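Side-chain contact in mannose recognizing lectin (Marasmius oreades, PDB 4TKC), which binds mannose in two pockets of the chain, as a fungal lectin of the bulb-type family: residues A[33-36]-A[40-43]. Sequence-based numbering, arbitrary orientation.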
ATOM      1  N   ARG A  33      13.227  -1.262  -0.202  1.00 15.08           N
ATOM      2  CA  ARG A  33      12.566  -2.174  -1.137  1.00 16.11           C
ATOM      3  C   ARG A  33      11.970  -3.368  -0.440  1.00 15.67           C
ATOM      4  O   ARG A  33      12.575  -3.946   0.469  1.00 16.17           O
ATOM      5  CB  ARG A  33      13.654  -2.772  -2.053  1.00 23.16           C
ATOM      6  CG  ARG A  33      14.521  -1.806  -2.800  1.00 23.72           C
ATOM      7  CD  ARG A  33      15.701  -2.525  -3.445  1.00 21.38           C
ATOM      8  NE  ARG A  33      16.500  -1.549  -4.175  1.00 26.81           N
ATOM      9  CZ  ARG A  33      17.630  -1.799  -4.820  1.00 26.51           C
ATOM     10  NH1 ARG A  33      18.189  -3.016  -4.762  1.00 27.82           N
ATOM     11  NH2 ARG A  33      18.218  -0.798  -5.488  1.00 32.53           N
ATOM     12  N   VAL A  34      10.843  -3.858  -0.985  1.00 15.60           N
ATOM     13  CA  VAL A  34      10.417  -5.223  -0.710  1.00 16.58           C
ATOM     14  C   VAL A  34      10.573  -6.005  -2.026  1.00 17.66           C
ATOM     15  O   VAL A  34      10.064  -5.575  -3.078  1.00 17.20           O
ATOM     16  CB  VAL A  34       8.961  -5.275  -0.206  1.00 15.98           C
ATOM     17  CG1 VAL A  34       8.492  -6.717   0.010  1.00 16.77           C
ATOM     18  CG2 VAL A  34       8.816  -4.492   1.090  1.00 16.60           C
ATOM     19  N   THR A  35      11.413  -7.048  -1.995  1.00 18.31           N
ATOM     20  CA  THR A  35      11.864  -7.697  -3.232  1.00 16.69           C
ATOM     21  C   THR A  35      10.986  -8.870  -3.608  1.00 18.36           C
ATOM     22  O   THR A  35      10.302  -9.450  -2.752  1.00 18.27           O
ATOM     23  CB  THR A  35      13.351  -8.132  -3.178  1.00 17.50           C
ATOM     24  OG1 THR A  35      13.484  -9.309  -2.392  1.00 20.05           O
ATOM     25  CG2 THR A  35      14.246  -7.001  -2.599  1.00 19.80           C
ATOM     26  N   ASP A  36      11.054  -9.249  -4.882  1.00 19.77           N
ATOM     27  CA  ASP A  36      10.318 -10.437  -5.353  1.00 20.36           C
ATOM     28  C   ASP A  36      10.855 -11.696  -4.663  1.00 22.33           C
ATOM     29  O   ASP A  36      10.138 -12.671  -4.524  1.00 28.10           O
ATOM     30  CB  ASP A  36      10.419 -10.596  -6.873  1.00 22.93           C
ATOM     31  CG  ASP A  36       9.717  -9.466  -7.642  1.00 29.90           C
ATOM     32  OD1 ASP A  36       8.679  -8.966  -7.164  1.00 30.60           O
ATOM     33  OD2 ASP A  36      10.186  -9.105  -8.740  1.00 39.10           O
ATOM     34  N   ILE A  40      13.455  -7.594   2.613  1.00 16.67           N
ATOM     35  CA  ILE A  40      13.216  -6.202   2.959  1.00 16.35           C
ATOM     36  C   ILE A  40      14.591  -5.511   3.076  1.00 17.60           C
ATOM     37  O   ILE A  40      15.433  -5.891   3.908  1.00 17.22           O
ATOM     38  CB  ILE A  40      12.468  -6.058   4.292  1.00 16.01           C
ATOM     39  CG1 ILE A  40      11.149  -6.850   4.254  1.00 16.28           C
ATOM     40  CG2 ILE A  40      12.179  -4.601   4.585  1.00 15.06           C
ATOM     41  CD1 ILE A  40      10.484  -6.953   5.602  1.00 17.87           C
ATOM     42  N   GLN A  41      14.846  -4.585   2.153  1.00 16.21           N
ATOM     43  CA  GLN A  41      16.248  -4.117   1.971  1.00 16.16           C
ATOM     44  C   GLN A  41      16.311  -2.623   1.735  1.00 16.56           C
ATOM     45  O   GLN A  41      15.575  -2.056   0.928  1.00 19.74           O
ATOM     46  CB  GLN A  41      16.870  -4.851   0.783  1.00 18.29           C
ATOM     47  CG  GLN A  41      16.859  -6.354   0.940  1.00 20.55           C
ATOM     48  CD  GLN A  41      17.557  -7.068  -0.189  1.00 20.00           C
ATOM     49  OE1 GLN A  41      17.475  -6.663  -1.339  1.00 23.47           O
ATOM     50  NE2 GLN A  41      18.292  -8.136   0.151  1.00 22.07           N
ATOM     51  N   LEU A  42      17.304  -2.016   2.392  1.00 18.74           N
ATOM     52  CA  LEU A  42      17.585  -0.601   2.265  1.00 17.19           C
ATOM     53  C   LEU A  42      18.912  -0.521   1.518  1.00 15.76           C
ATOM     54  O   LEU A  42      19.968  -0.949   2.037  1.00 15.36           O
ATOM     55  CB  LEU A  42      17.746   0.055   3.647  1.00 15.44           C
ATOM     56  CG  LEU A  42      17.901   1.576   3.675  1.00 16.62           C
ATOM     57  CD1 LEU A  42      16.617   2.252   3.200  1.00 17.05           C
ATOM     58  CD2 LEU A  42      18.313   2.050   5.067  1.00 15.99           C
ATOM     59  N   PHE A  43      18.902   0.120   0.353  1.00 16.59           N
ATOM     60  CA  PHE A  43      20.072   0.194  -0.531  1.00 16.62           C
ATOM     61  C   PHE A  43      20.464   1.638  -0.801  1.00 13.66           C
ATOM     62  O   PHE A  43      19.647   2.549  -0.900  1.00 17.52           O
ATOM     63  CB  PHE A  43      19.739  -0.513  -1.871  1.00 18.96           C
ATOM     64  CG  PHE A  43      20.204  -1.940  -1.941  1.00 19.63           C
ATOM     65  CD1 PHE A  43      19.418  -2.982  -1.459  1.00 22.03           C
ATOM     66  CD2 PHE A  43      21.458  -2.239  -2.425  1.00 20.22           C
ATOM     67  CE1 PHE A  43      19.880  -4.289  -1.476  1.00 23.49           C
ATOM     68  CE2 PHE A  43      21.929  -3.537  -2.447  1.00 22.22           C
ATOM     69  CZ  PHE A  43      21.144  -4.564  -1.972  1.00 25.47           C
TER
HETATM   70  O   HOH W   1      17.572  -5.422  -3.729  1.00 34.06           O
HETATM   71  O   HOH W   2      16.225  -9.617  -2.658  1.00 31.86           O
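Arg33 and Phe43 illustrate how a cation can be laid flat on an aromatic ring from the neighbouring strand of a hairpin. The guanidinium lies nearly parallel to the ring, its plane turned by 12°, in an offset cation-pi stack with centres 4.4 Å apart. Arg33 NH1 rides over the rim of the ring, 3.5 Å from Phe43 CD1, while Phe43 CB sits beneath the middle of the guanidinium. The arginine reaches this place because its chain runs straight from CG to NE, with CG anti to the carbonyl carbon (chi1 -55°). Salt bridges from NE to Glu31 and from NH2 to Asp46 probably fix the rotation of the group and offset its charge. The tight part is the backbone beneath: Arg33 and Gln41 form a hydrogen-bonded antiparallel pair, joined by Arg33 N to Gln41 O (2.7 Å, almost straight at 176°) and Gln41 N to Arg33 O (2.9 Å).

Beyond it the polar ends of Arg33 and Gln41 meet indirectly, through water. One water accepts from Arg33 NH1 in the guanidinium plane and donates to Gln41 OE1, each at 2.7 Å. A second binds Thr35 OG1 but only weakly reaches Gln41 OE1. Thr35 CG2 merely touches Gln41 OE1, at 3.5 Å, whereas Gln41 NE2 turns to Asp54 and Thr35 OG1 takes the backbone N-H of Asn39. On the sheet face carrying Val34 and Ile40, both side chains pack on Val61 of strand 60-63. Strands 30-34 and 40-44 are the inner pair of a four-stranded antiparallel sheet, one of three in this chain, as in the beta-prism II fold of bulb-type lectins.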